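Local coordinates for protein alpha-toxin (Clostridium novyi, PDB 2VK9) that is a large clostridial toxin whose catalytic domain, the part modelled here, belongs to the GT-A fold clan, at residues L285-G290 with N511-K516; S366-L371 with D394-N399; L371-K376 with S385-I390; G476-S481 with F495-S500. All coordinates share one frame; numbering follows the deposited sequence.

Contact 3 lies nearest the middle of the chain: it is the hairpin of strands 371-376 and 382-391, at one margin of the mixed sheet. Contact 2 shares Leu371 with it and ties the approach to the hairpin's first strand to the helix that follows its second, the two centres being about 14 Å apart. Contact 1, centred about 11 Å from contact 3, packs two loops against this hairpin. Contact 4, about 12 Å from contact 3, belongs to helix 477-488, whose Tyr480 touches the strands. Along the chain, contact 1 encloses all the others, contact 3 is nested in contact 2, and contact 4 follows both. Late segments thereby fold back on the GT-A sheet.

Contact 1 of 4, residues L285-G290 with N511-K516; sequences LDFLPG and NLYFSK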
loop_
_atom_site.group_PDB
_atom_site.type_symbol
_atom_site.label_atom_id
_atom_site.label_comp_id
_atom_site.label_asym_id
_atom_site.label_seq_id
_atom_site.Cartn_x
_atom_site.Cartn_y
_atom_site.Cartn_z
ATOM N N LEU A 285 -0.813 -8.125 9.059
ATOM C CA LEU A 285 -1.264 -8.925 10.210
ATOM C C LEU A 285 -2.795 -9.139 10.325
ATOM O O LEU A 285 -3.262 -9.902 11.176
ATOM C CB LEU A 285 -0.683 -8.365 11.507
ATOM C CG LEU A 285 0.733 -8.841 11.823
ATOM C CD1 LEU A 285 1.472 -7.863 12.726
ATOM C CD2 LEU A 285 0.697 -10.232 12.436
ATOM N N ASP A 286 -3.568 -8.484 9.461
ATOM C CA ASP A 286 -5.010 -8.707 9.383
ATOM C C ASP A 286 -5.384 -9.906 8.536
ATOM O O ASP A 286 -6.505 -10.374 8.601
ATOM C CB ASP A 286 -5.682 -7.480 8.792
ATOM C CG ASP A 286 -5.627 -6.303 9.717
ATOM O OD1 ASP A 286 -5.313 -6.511 10.918
ATOM O OD2 ASP A 286 -5.903 -5.177 9.247
ATOM N N PHE A 287 -4.458 -10.382 7.716
ATOM C CA PHE A 287 -4.730 -11.512 6.850
ATOM C C PHE A 287 -4.275 -12.784 7.527
ATOM O O PHE A 287 -3.515 -12.746 8.493
ATOM C CB PHE A 287 -4.025 -11.347 5.510
ATOM C CG PHE A 287 -4.622 -10.278 4.629
ATOM C CD1 PHE A 287 -5.570 -9.378 5.118
ATOM C CD2 PHE A 287 -4.209 -10.154 3.309
ATOM C CE1 PHE A 287 -6.110 -8.385 4.295
ATOM C CE2 PHE A 287 -4.742 -9.161 2.482
ATOM C CZ PHE A 287 -5.691 -8.275 2.976
ATOM N N LEU A 288 -4.759 -13.909 7.024
ATOM C CA LEU A 288 -4.434 -15.203 7.577
ATOM C C LEU A 288 -4.097 -16.090 6.414
ATOM O O LEU A 288 -4.380 -15.726 5.276
ATOM C CB LEU A 288 -5.630 -15.757 8.341
ATOM C CG LEU A 288 -5.850 -15.164 9.735
ATOM C CD1 LEU A 288 -7.217 -15.522 10.267
ATOM C CD2 LEU A 288 -4.786 -15.641 10.696
ATOM N N PRO A 289 -3.448 -17.237 6.674
ATOM C CA PRO A 289 -3.211 -18.196 5.602
ATOM C C PRO A 289 -4.475 -18.535 4.823
ATOM O O PRO A 289 -5.570 -18.484 5.377
ATOM C CB PRO A 289 -2.676 -19.434 6.328
ATOM C CG PRO A 289 -2.765 -19.145 7.773
ATOM C CD PRO A 289 -2.852 -17.677 7.943
ATOM N N GLY A 290 -4.308 -18.865 3.545
ATOM C CA GLY A 290 -5.430 -19.146 2.655
ATOM C C GLY A 290 -6.274 -20.332 3.072
ATOM O O GLY A 290 -5.745 -21.383 3.430
ATOM N N ASN A 511 -5.636 -18.433 -3.065
ATOM C CA ASN A 511 -5.197 -19.529 -2.224
ATOM C C ASN A 511 -4.044 -19.146 -1.299
ATOM O O ASN A 511 -3.713 -19.882 -0.384
ATOM C CB ASN A 511 -4.766 -20.699 -3.107
ATOM C CG ASN A 511 -5.872 -21.169 -4.024
ATOM O OD1 ASN A 511 -7.049 -21.157 -3.657
ATOM N ND2 ASN A 511 -5.500 -21.582 -5.231
ATOM N N LEU A 512 -3.431 -17.998 -1.562
ATOM C CA LEU A 512 -2.228 -17.558 -0.873
ATOM C C LEU A 512 -2.520 -16.779 0.407
ATOM O O LEU A 512 -1.668 -16.678 1.276
ATOM C CB LEU A 512 -1.382 -16.708 -1.820
ATOM C CG LEU A 512 -0.133 -17.246 -2.536
ATOM C CD1 LEU A 512 -0.056 -18.766 -2.652
ATOM C CD2 LEU A 512 -0.019 -16.584 -3.902
ATOM N N TYR A 513 -3.722 -16.229 0.527
ATOM C CA TYR A 513 -4.090 -15.465 1.713
ATOM C C TYR A 513 -5.599 -15.466 1.906
ATOM O O TYR A 513 -6.362 -15.591 0.944
ATOM C CB TYR A 513 -3.584 -14.020 1.614
ATOM C CG TYR A 513 -4.306 -13.237 0.546
ATOM C CD1 TYR A 513 -3.907 -13.323 -0.786
ATOM C CD2 TYR A 513 -5.408 -12.435 0.859
ATOM C CE1 TYR A 513 -4.570 -12.631 -1.774
ATOM C CE2 TYR A 513 -6.081 -11.735 -0.131
ATOM C CZ TYR A 513 -5.652 -11.840 -1.446
ATOM O OH TYR A 513 -6.295 -11.162 -2.451
ATOM N N PHE A 514 -6.008 -15.312 3.162
ATOM C CA PHE A 514 -7.405 -15.148 3.527
ATOM C C PHE A 514 -7.579 -13.757 4.124
ATOM O O PHE A 514 -6.854 -13.385 5.044
ATOM C CB PHE A 514 -7.797 -16.236 4.527
ATOM C CG PHE A 514 -9.250 -16.231 4.908
ATOM C CD1 PHE A 514 -10.244 -16.368 3.943
ATOM C CD2 PHE A 514 -9.621 -16.122 6.241
ATOM C CE1 PHE A 514 -11.585 -16.377 4.299
ATOM C CE2 PHE A 514 -10.953 -16.129 6.606
ATOM C CZ PHE A 514 -11.942 -16.261 5.633
ATOM N N SER A 515 -8.531 -12.991 3.596
ATOM C CA SER A 515 -8.737 -11.596 4.009
ATOM C C SER A 515 -10.071 -11.337 4.735
ATOM O O SER A 515 -10.356 -10.209 5.142
ATOM C CB SER A 515 -8.590 -10.660 2.800
ATOM O OG SER A 515 -9.571 -10.938 1.817
ATOM N N LYS A 516 -10.885 -12.373 4.903
ATOM C CA LYS A 516 -12.186 -12.195 5.538
ATOM C C LYS A 516 -12.087 -12.495 7.032
ATOM O O LYS A 516 -12.667 -13.459 7.543
ATOM C CB LYS A 516 -13.259 -13.052 4.855
ATOM C CG LYS A 516 -13.270 -13.016 3.322
ATOM C CD LYS A 516 -13.269 -11.591 2.757
ATOM C CE LYS A 516 -13.639 -11.547 1.274
ATOM N NZ LYS A 516 -13.186 -12.738 0.501
#
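Leu288 and Phe514 join two loops through a single antiparallel bridge, a hydrogen-bonded pair whose amides exchange bonds: Leu288 N to Phe514 O at 2.9 Å, and Phe514 N to Leu288 O at 2.7 Å. One loop follows strand 280-283 and carries the Asp284-Leu285-Asp286 sequence, the DXD signature of GT-A proteins; the other comes 221 residues later. The bridge thus anchors a C-terminal segment beside that signature.

Next to the bridge, the flat side chain of Phe287 serves two neighbours. Ser515 CB makes a CH-pi contact over one face, 3.8 Å from the Phe287 ring centroid and 18° off the ring normal; the short serine side chain adds little bulk beyond that CB. Tyr513 lies alongside, pointing the same way: the two rings are nearly parallel, with planes at 14°, but slid apart, so that CD2 of Phe287 meets CD2 of Tyr513 at 3.6 Å with little overlap. Gly290, without a side chain, brings its CA 3.6 Å from Asn511 O.

Further out, the Tyr513 ring meets that of Phe388, while the Phe514 ring meets that of Phe315. Trp120 NE1 bonds to Phe287 O, and Thr517 OG1 to Asp286 O. Phe514 CG stands anti to the backbone N, beside the carbonyl carbon (chi1 -176°). Beside the bridge itself, Leu288 CB and Phe514 CB lie 4.4 Å apart.

Contact 2 of 4, residues S366-L371 with D394-N399; sequences SQLEIL and DSLTLN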
loop_
_atom_site.group_PDB
_atom_site.type_symbol
_atom_site.label_atom_id
_atom_site.label_comp_id
_atom_site.label_asym_id
_atom_site.label_seq_id
_atom_site.Cartn_x
_atom_site.Cartn_y
_atom_site.Cartn_z
ATOM N N SER A 366 7.886 -14.421 -11.834
ATOM C CA SER A 366 8.772 -13.881 -12.849
ATOM C C SER A 366 9.601 -12.745 -12.250
ATOM O O SER A 366 9.091 -11.973 -11.439
ATOM C CB SER A 366 7.956 -13.377 -14.040
ATOM O OG SER A 366 8.811 -12.877 -15.052
ATOM N N GLN A 367 10.867 -12.645 -12.649
ATOM C CA GLN A 367 11.731 -11.554 -12.189
ATOM C C GLN A 367 11.277 -10.169 -12.677
ATOM O O GLN A 367 11.835 -9.150 -12.272
ATOM C CB GLN A 367 13.185 -11.800 -12.589
ATOM C CG GLN A 367 13.445 -11.683 -14.074
ATOM C CD GLN A 367 14.930 -11.611 -14.411
ATOM O OE1 GLN A 367 15.734 -10.979 -13.686
ATOM N NE2 GLN A 367 15.308 -12.255 -15.523
ATOM N N LEU A 368 10.269 -10.144 -13.545
ATOM C CA LEU A 368 9.729 -8.908 -14.089
ATOM C C LEU A 368 8.568 -8.370 -13.255
ATOM O O LEU A 368 8.313 -7.165 -13.264
ATOM C CB LEU A 368 9.256 -9.132 -15.527
ATOM C CG LEU A 368 10.267 -9.485 -16.633
ATOM C CD1 LEU A 368 9.532 -9.917 -17.891
ATOM C CD2 LEU A 368 11.222 -8.331 -16.932
ATOM N N GLU A 369 7.879 -9.258 -12.535
ATOM C CA GLU A 369 6.627 -8.927 -11.845
ATOM C C GLU A 369 6.775 -8.835 -10.314
ATOM O O GLU A 369 7.794 -9.218 -9.746
ATOM C CB GLU A 369 5.523 -9.947 -12.224
ATOM C CG GLU A 369 5.753 -11.390 -11.684
ATOM C CD GLU A 369 4.768 -12.474 -12.223
ATOM O OE1 GLU A 369 3.696 -12.135 -12.798
ATOM O OE2 GLU A 369 5.077 -13.687 -12.057
ATOM N N ILE A 370 5.758 -8.276 -9.667
ATOM C CA ILE A 370 5.508 -8.508 -8.249
ATOM C C ILE A 370 4.108 -9.073 -8.240
ATOM O O ILE A 370 3.360 -8.877 -9.202
ATOM C CB ILE A 370 5.571 -7.221 -7.375
ATOM C CG1 ILE A 370 4.533 -6.190 -7.824
ATOM C CG2 ILE A 370 6.986 -6.613 -7.378
ATOM C CD1 ILE A 370 4.553 -4.926 -7.016
ATOM N N LEU A 371 3.743 -9.795 -7.188
ATOM C CA LEU A 371 2.370 -10.252 -7.083
ATOM C C LEU A 371 1.677 -9.519 -5.953
ATOM O O LEU A 371 2.276 -9.257 -4.909
ATOM C CB LEU A 371 2.303 -11.764 -6.931
ATOM C CG LEU A 371 2.918 -12.519 -8.118
ATOM C CD1 LEU A 371 2.920 -14.018 -7.867
ATOM C CD2 LEU A 371 2.237 -12.189 -9.451
ATOM N N ASP A 394 15.407 -8.651 -6.667
ATOM C CA ASP A 394 15.998 -8.258 -7.931
ATOM C C ASP A 394 14.932 -8.080 -9.003
ATOM O O ASP A 394 15.230 -8.135 -10.200
ATOM C CB ASP A 394 17.073 -9.266 -8.357
ATOM C CG ASP A 394 16.504 -10.647 -8.711
ATOM O OD1 ASP A 394 15.331 -10.947 -8.381
ATOM O OD2 ASP A 394 17.255 -11.441 -9.330
ATOM N N SER A 395 13.699 -7.842 -8.564
ATOM C CA SER A 395 12.554 -7.673 -9.457
ATOM C C SER A 395 12.486 -6.299 -10.123
ATOM O O SER A 395 12.730 -5.266 -9.496
ATOM C CB SER A 395 11.251 -7.939 -8.701
ATOM O OG SER A 395 10.148 -7.432 -9.421
ATOM N N LEU A 396 12.129 -6.309 -11.401
ATOM C CA LEU A 396 11.967 -5.095 -12.193
ATOM C C LEU A 396 10.812 -4.218 -11.699
ATOM O O LEU A 396 10.989 -3.011 -11.512
ATOM C CB LEU A 396 11.778 -5.446 -13.670
ATOM C CG LEU A 396 11.538 -4.279 -14.639
ATOM C CD1 LEU A 396 12.832 -3.511 -14.940
ATOM C CD2 LEU A 396 10.903 -4.785 -15.917
ATOM N N THR A 397 9.639 -4.816 -11.489
ATOM C CA THR A 397 8.493 -4.065 -10.964
ATOM C C THR A 397 8.783 -3.470 -9.577
ATOM O O THR A 397 8.293 -2.390 -9.255
ATOM C CB THR A 397 7.203 -4.913 -10.932
ATOM O OG1 THR A 397 6.905 -5.376 -12.250
ATOM C CG2 THR A 397 6.030 -4.096 -10.452
ATOM N N LEU A 398 9.581 -4.171 -8.771
ATOM C CA LEU A 398 9.976 -3.667 -7.467
ATOM C C LEU A 398 10.837 -2.418 -7.606
ATOM O O LEU A 398 10.646 -1.444 -6.874
ATOM C CB LEU A 398 10.712 -4.732 -6.658
ATOM C CG LEU A 398 10.981 -4.400 -5.177
ATOM C CD1 LEU A 398 9.722 -4.493 -4.363
ATOM C CD2 LEU A 398 12.041 -5.315 -4.592
ATOM N N ASN A 399 11.782 -2.436 -8.543
ATOM C CA ASN A 399 12.573 -1.237 -8.806
ATOM C C ASN A 399 11.709 -0.086 -9.288
ATOM O O ASN A 399 11.968 1.062 -8.928
ATOM C CB ASN A 399 13.727 -1.509 -9.771
ATOM C CG ASN A 399 14.900 -2.228 -9.093
ATOM O OD1 ASN A 399 15.480 -3.162 -9.662
ATOM N ND2 ASN A 399 15.248 -1.803 -7.865
#
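Thr397 and Leu368 are joined through the backbone, Thr397 N donating to Leu368 O at 3.2 Å from well above the carbonyl plane. Thr397 OG1 lies very close to the same oxygen, too close for that second bond to be more than doubtful. Threonine suits this place, since its two branches do different work: OG1 lies beside the backbone N (chi1 -58°) and is bonded to Thr487 OG1, while CG2 meets Ile370 CG1 at 3.7 Å, the two side chains crossing at about a right angle.

One residue back on each side, Leu396 N bonds to Gln367 O at 3.0 Å in a nearly straight bond (165°) lying in the carbonyl plane. Both amides belong to the first turn of helix 396-422, where no preceding turn supplies acceptors, so carbonyls of the 366-371 loop take that role. Ser395 is the N-cap. Its hydroxyl OG donates to Glu369 O at 3.0 Å, from above that carbonyl plane, and accepts a weak bond from Leu398 N; a short hydroxyl side chain can do both at a helix start.

The loop has its own support in a type I turn from Ser366 to Glu369. Glu369 OE2 takes the amide of Ser366 at 2.9 Å and forms a salt bridge with Arg91. On the apolar side, Leu368 CD2 meets Leu396 CD2 at 3.7 Å, both side chains pointing the same way.

These two leucines rest on Tyr46 of helix 42-62, Leu368 also touches helix 69-90, and Ile370 and Leu398 reach Ser391 of strand 382-391.

Contact 3 of 4, residues L371-K376 with S385-I390; sequences LLSRLK and SNAFII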
loop_
_atom_site.group_PDB
_atom_site.type_symbol
_atom_site.label_atom_id
_atom_site.label_comp_id
_atom_site.label_asym_id
_atom_site.label_seq_id
_atom_site.Cartn_x
_atom_site.Cartn_y
_atom_site.Cartn_z
ATOM N N LEU A 371 3.743 -9.795 -7.188
ATOM C CA LEU A 371 2.370 -10.252 -7.083
ATOM C C LEU A 371 1.677 -9.519 -5.953
ATOM O O LEU A 371 2.276 -9.257 -4.909
ATOM C CB LEU A 371 2.303 -11.764 -6.931
ATOM C CG LEU A 371 2.918 -12.519 -8.118
ATOM C CD1 LEU A 371 2.920 -14.018 -7.867
ATOM C CD2 LEU A 371 2.237 -12.189 -9.451
ATOM N N LEU A 372 0.421 -9.170 -6.178
ATOM C CA LEU A 372 -0.291 -8.288 -5.281
ATOM C C LEU A 372 -1.668 -8.798 -4.985
ATOM O O LEU A 372 -2.305 -9.401 -5.839
ATOM C CB LEU A 372 -0.426 -6.909 -5.910
ATOM C CG LEU A 372 0.776 -5.990 -5.883
ATOM C CD1 LEU A 372 0.476 -4.825 -6.784
ATOM C CD2 LEU A 372 1.039 -5.532 -4.450
ATOM N N SER A 373 -2.130 -8.542 -3.768
ATOM C CA SER A 373 -3.504 -8.829 -3.405
ATOM C C SER A 373 -4.395 -7.907 -4.215
ATOM O O SER A 373 -4.032 -6.757 -4.489
ATOM C CB SER A 373 -3.730 -8.612 -1.915
ATOM O OG SER A 373 -2.975 -7.504 -1.452
ATOM N N ARG A 374 -5.541 -8.429 -4.632
ATOM C CA ARG A 374 -6.511 -7.634 -5.359
ATOM C C ARG A 374 -7.880 -7.855 -4.769
ATOM O O ARG A 374 -8.526 -8.872 -5.023
ATOM C CB ARG A 374 -6.481 -7.950 -6.852
ATOM C CG ARG A 374 -5.837 -6.859 -7.673
ATOM C CD ARG A 374 -5.617 -7.251 -9.118
ATOM N NE ARG A 374 -6.761 -7.943 -9.716
ATOM C CZ ARG A 374 -7.737 -7.357 -10.403
ATOM N NH1 ARG A 374 -7.742 -6.041 -10.596
ATOM N NH2 ARG A 374 -8.712 -8.103 -10.896
ATOM N N LEU A 375 -8.308 -6.894 -3.960
ATOM C CA LEU A 375 -9.550 -7.012 -3.215
ATOM C C LEU A 375 -10.673 -6.208 -3.849
ATOM O O LEU A 375 -10.437 -5.165 -4.471
ATOM C CB LEU A 375 -9.341 -6.534 -1.778
ATOM C CG LEU A 375 -8.349 -7.287 -0.888
ATOM C CD1 LEU A 375 -8.116 -6.505 0.391
ATOM C CD2 LEU A 375 -8.847 -8.697 -0.603
ATOM N N LYS A 376 -11.901 -6.685 -3.663
ATOM C CA LYS A 376 -13.086 -5.973 -4.146
ATOM C C LYS A 376 -13.268 -4.641 -3.411
ATOM O O LYS A 376 -12.937 -4.517 -2.216
ATOM C CB LYS A 376 -14.342 -6.855 -4.057
ATOM C CG LYS A 376 -14.285 -8.090 -4.995
ATOM C CD LYS A 376 -15.610 -8.848 -5.084
ATOM C CE LYS A 376 -15.852 -9.733 -3.859
ATOM N NZ LYS A 376 -17.310 -10.021 -3.684
ATOM N N SER A 385 -4.263 -4.084 -3.602
ATOM C CA SER A 385 -4.019 -3.731 -2.216
ATOM C C SER A 385 -2.555 -4.024 -1.932
ATOM O O SER A 385 -2.002 -4.985 -2.470
ATOM C CB SER A 385 -4.887 -4.579 -1.300
ATOM O OG SER A 385 -4.682 -4.223 0.052
ATOM N N ASN A 386 -1.922 -3.205 -1.096
ATOM C CA ASN A 386 -0.538 -3.460 -0.713
ATOM C C ASN A 386 -0.421 -4.244 0.602
ATOM O O ASN A 386 0.605 -4.200 1.283
ATOM C CB ASN A 386 0.273 -2.158 -0.685
ATOM C CG ASN A 386 -0.145 -1.222 0.433
ATOM O OD1 ASN A 386 -1.303 -1.221 0.856
ATOM N ND2 ASN A 386 0.800 -0.406 0.911
ATOM N N ALA A 387 -1.482 -4.978 0.932
ATOM C CA ALA A 387 -1.543 -5.793 2.143
ATOM C C ALA A 387 -0.847 -7.143 2.003
ATOM O O ALA A 387 -0.512 -7.777 3.003
ATOM C CB ALA A 387 -2.975 -5.989 2.555
ATOM N N PHE A 388 -0.654 -7.583 0.762
ATOM C CA PHE A 388 0.005 -8.853 0.460
ATOM C C PHE A 388 0.811 -8.679 -0.821
ATOM O O PHE A 388 0.242 -8.444 -1.893
ATOM C CB PHE A 388 -1.041 -9.951 0.293
ATOM C CG PHE A 388 -0.480 -11.344 0.242
ATOM C CD1 PHE A 388 -0.244 -12.060 1.410
ATOM C CD2 PHE A 388 -0.236 -11.963 -0.968
ATOM C CE1 PHE A 388 0.252 -13.362 1.370
ATOM C CE2 PHE A 388 0.262 -13.262 -1.011
ATOM C CZ PHE A 388 0.503 -13.954 0.157
ATOM N N ILE A 389 2.135 -8.769 -0.695
ATOM C CA ILE A 389 3.059 -8.523 -1.792
ATOM C C ILE A 389 4.061 -9.657 -1.885
ATOM O O ILE A 389 4.665 -10.043 -0.882
ATOM C CB ILE A 389 3.869 -7.236 -1.561
ATOM C CG1 ILE A 389 2.968 -6.066 -1.155
ATOM C CG2 ILE A 389 4.701 -6.886 -2.788
ATOM C CD1 ILE A 389 3.757 -4.885 -0.584
ATOM N N ILE A 390 4.250 -10.195 -3.084
ATOM C CA ILE A 390 5.282 -11.199 -3.291
ATOM C C ILE A 390 6.251 -10.688 -4.329
ATOM O O ILE A 390 5.838 -10.316 -5.422
ATOM C CB ILE A 390 4.707 -12.536 -3.772
ATOM C CG1 ILE A 390 3.703 -13.090 -2.759
ATOM C CG2 ILE A 390 5.835 -13.535 -3.998
ATOM C CD1 ILE A 390 2.821 -14.172 -3.322
#
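Leu371 and Ile390 pair at the open end of an antiparallel beta hairpin, formed by strands 371-376 and 382-391 at the margin of the central sheet. Leu371 N donates to Ile390 O at 2.8 Å and Ile390 N to Leu371 O at 2.8 Å. Leu371 CB and Ile390 CB lie 4.0 Å apart. Leu372 and Ile389 form the next, non-hydrogen-bonded pair and send their side chains to the other face, where Leu372 CD2 meets Ile389 CG1 at 3.9 Å; branched aliphatic residues suit both buried faces.

Beyond this the second strand turns a corner at 386-388, and Ser373 spans the irregularity. Its backbone N donates to Phe388 O at 3.0 Å, whereas its O accepts from Ser385 N. OG, placed between the backbone N and the carbonyl carbon (chi1 36°), donates to Ser385 O at 2.9 Å from above the carbonyl plane and takes a weak bond from Phe388 N. A small hydroxyl residue can thus serve polar backbone atoms on both sides of the break.

Strand 280-283 borders strand 382-391 on its other side, with Phe388 touching Val281 and Cys283, while Tyr480 of helix 477-488 covers Leu372 and Ile389.

Contact 4 of 4, residues G476-S481 with F495-S500; sequences GPNIYS and FDMLSS
Met497 lays its side chain against the first turns of helix 477-488 in plain packing, with its CG 3.8 Å from Ser481 CB. Its SD lies 3.9 Å from Ser481 OG and only loosely approaches Asn478 OD1, at 4.3 Å. Asn478 and Ser481 are three residues apart, which on a helix puts them on neighbouring positions of one face, and the long, unbranched methionine lies against that face chiefly at the serine. Its chain runs nearly extended as far as SD (chi2 151°), which carries the sulfur past the serine CB to the hydroxyl.

Ser481 points its CB at the loop, but its hydroxyl is engaged at home. With OG between the backbone N and the carbonyl carbon (chi1 48°), it donates to Asn478 O at 3.1 Å, reaching back one turn from above the carbonyl plane. A serine can fold onto its own helix in this way, and its small size lets the loop backbone approach: the CA atoms of Ser481 and Met497 are 5.4 Å apart.

The arrangement is a helix followed by a loop that returns to pass across its side, between helices 477-488 and 500-503. Ser482 OG links the two parts, bonding to both Asn478 O and Asp496 O, while Asp496 OD1 turns to Ser446. Leu498 also points its CB toward the helix, but packs farther along, on Thr484, Cys485 and Tyr488. Ser499 is the N-cap of helix 500-503, its OG making a weak bond with Asn502 N.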
loop_
_atom_site.group_PDB
_atom_site.type_symbol
_atom_site.label_atom_id
_atom_site.label_comp_id
_atom_site.label_asym_id
_atom_site.label_seq_id
_atom_site.Cartn_x
_atom_site.Cartn_y
_atom_site.Cartn_z
ATOM N N GLY A 476 0.659 4.216 -0.808
ATOM C CA GLY A 476 -0.312 3.133 -0.837
ATOM C C GLY A 476 -0.607 2.596 -2.219
ATOM O O GLY A 476 0.160 2.831 -3.159
ATOM N N PRO A 477 -1.737 1.879 -2.353
ATOM C CA PRO A 477 -2.132 1.110 -3.539
ATOM C C PRO A 477 -1.942 1.798 -4.894
ATOM O O PRO A 477 -1.590 1.127 -5.861
ATOM C CB PRO A 477 -3.610 0.822 -3.284
ATOM C CG PRO A 477 -3.707 0.747 -1.811
ATOM C CD PRO A 477 -2.737 1.767 -1.279
ATOM N N ASN A 478 -2.157 3.110 -4.973
ATOM C CA ASN A 478 -2.058 3.806 -6.263
ATOM C C ASN A 478 -0.661 3.761 -6.858
ATOM O O ASN A 478 -0.505 3.702 -8.072
ATOM C CB ASN A 478 -2.552 5.256 -6.167
ATOM C CG ASN A 478 -4.087 5.369 -6.052
ATOM O OD1 ASN A 478 -4.821 4.366 -6.086
ATOM N ND2 ASN A 478 -4.569 6.607 -5.911
ATOM N N ILE A 479 0.354 3.769 -6.005
ATOM C CA ILE A 479 1.737 3.719 -6.473
ATOM C C ILE A 479 2.104 2.308 -6.967
ATOM O O ILE A 479 3.059 2.129 -7.723
ATOM C CB ILE A 479 2.737 4.225 -5.388
ATOM C CG1 ILE A 479 3.107 3.096 -4.407
ATOM C CG2 ILE A 479 2.146 5.408 -4.639
ATOM C CD1 ILE A 479 4.339 3.367 -3.558
ATOM N N TYR A 480 1.332 1.315 -6.531
ATOM C CA TYR A 480 1.543 -0.073 -6.932
ATOM C C TYR A 480 0.973 -0.315 -8.315
ATOM O O TYR A 480 1.615 -0.965 -9.147
ATOM C CB TYR A 480 0.936 -1.053 -5.918
ATOM C CG TYR A 480 1.732 -1.147 -4.640
ATOM C CD1 TYR A 480 1.760 -0.082 -3.742
ATOM C CD2 TYR A 480 2.461 -2.286 -4.327
ATOM C CE1 TYR A 480 2.481 -0.144 -2.586
ATOM C CE2 TYR A 480 3.192 -2.356 -3.145
ATOM C CZ TYR A 480 3.195 -1.275 -2.286
ATOM O OH TYR A 480 3.911 -1.297 -1.115
ATOM N N SER A 481 -0.219 0.223 -8.563
ATOM C CA SER A 481 -0.832 0.092 -9.871
ATOM C C SER A 481 -0.111 0.944 -10.897
ATOM O O SER A 481 -0.154 0.633 -12.083
ATOM C CB SER A 481 -2.324 0.412 -9.842
ATOM O OG SER A 481 -2.537 1.617 -9.162
ATOM N N PHE A 495 1.830 8.271 -13.638
ATOM C CA PHE A 495 0.781 8.326 -12.628
ATOM C C PHE A 495 -0.416 7.526 -13.109
ATOM O O PHE A 495 -1.457 7.501 -12.459
ATOM C CB PHE A 495 0.378 9.772 -12.316
ATOM C CG PHE A 495 1.493 10.605 -11.755
ATOM C CD1 PHE A 495 2.283 11.384 -12.589
ATOM C CD2 PHE A 495 1.760 10.605 -10.393
ATOM C CE1 PHE A 495 3.327 12.150 -12.077
ATOM C CE2 PHE A 495 2.802 11.364 -9.875
ATOM C CZ PHE A 495 3.585 12.145 -10.722
ATOM N N ASP A 496 -0.264 6.862 -14.249
ATOM C CA ASP A 496 -1.380 6.127 -14.825
ATOM C C ASP A 496 -1.596 4.773 -14.182
ATOM O O ASP A 496 -0.700 4.212 -13.560
ATOM C CB ASP A 496 -1.240 5.998 -16.343
ATOM C CG ASP A 496 -1.538 7.300 -17.062
ATOM O OD1 ASP A 496 -2.571 7.942 -16.745
ATOM O OD2 ASP A 496 -0.736 7.682 -17.939
ATOM N N MET A 497 -2.809 4.264 -14.334
ATOM C CA MET A 497 -3.194 2.997 -13.745
ATOM C C MET A 497 -3.649 2.010 -14.804
ATOM O O MET A 497 -3.925 2.383 -15.942
ATOM C CB MET A 497 -4.266 3.217 -12.687
ATOM C CG MET A 497 -3.659 3.592 -11.365
ATOM S SD MET A 497 -4.702 4.631 -10.336
ATOM C CE MET A 497 -3.926 6.239 -10.587
ATOM N N LEU A 498 -3.741 0.748 -14.412
ATOM C CA LEU A 498 -3.903 -0.347 -15.353
ATOM C C LEU A 498 -5.356 -0.799 -15.354
ATOM O O LEU A 498 -6.043 -0.668 -14.342
ATOM C CB LEU A 498 -3.001 -1.481 -14.876
ATOM C CG LEU A 498 -2.301 -2.407 -15.853
ATOM C CD1 LEU A 498 -1.294 -1.658 -16.704
ATOM C CD2 LEU A 498 -1.617 -3.459 -15.016
ATOM N N SER A 499 -5.829 -1.325 -16.477
ATOM C CA SER A 499 -7.205 -1.834 -16.535
ATOM C C SER A 499 -7.334 -3.141 -15.750
ATOM O O SER A 499 -6.349 -3.865 -15.610
ATOM C CB SER A 499 -7.619 -2.071 -17.978
ATOM O OG SER A 499 -6.838 -3.108 -18.542
ATOM N N SER A 500 -8.538 -3.444 -15.257
ATOM C CA SER A 500 -8.806 -4.712 -14.556
ATOM C C SER A 500 -8.184 -5.912 -15.268
ATOM O O SER A 500 -7.446 -6.689 -14.661
ATOM C CB SER A 500 -10.309 -4.952 -14.391
ATOM O OG SER A 500 -10.885 -4.034 -13.480
#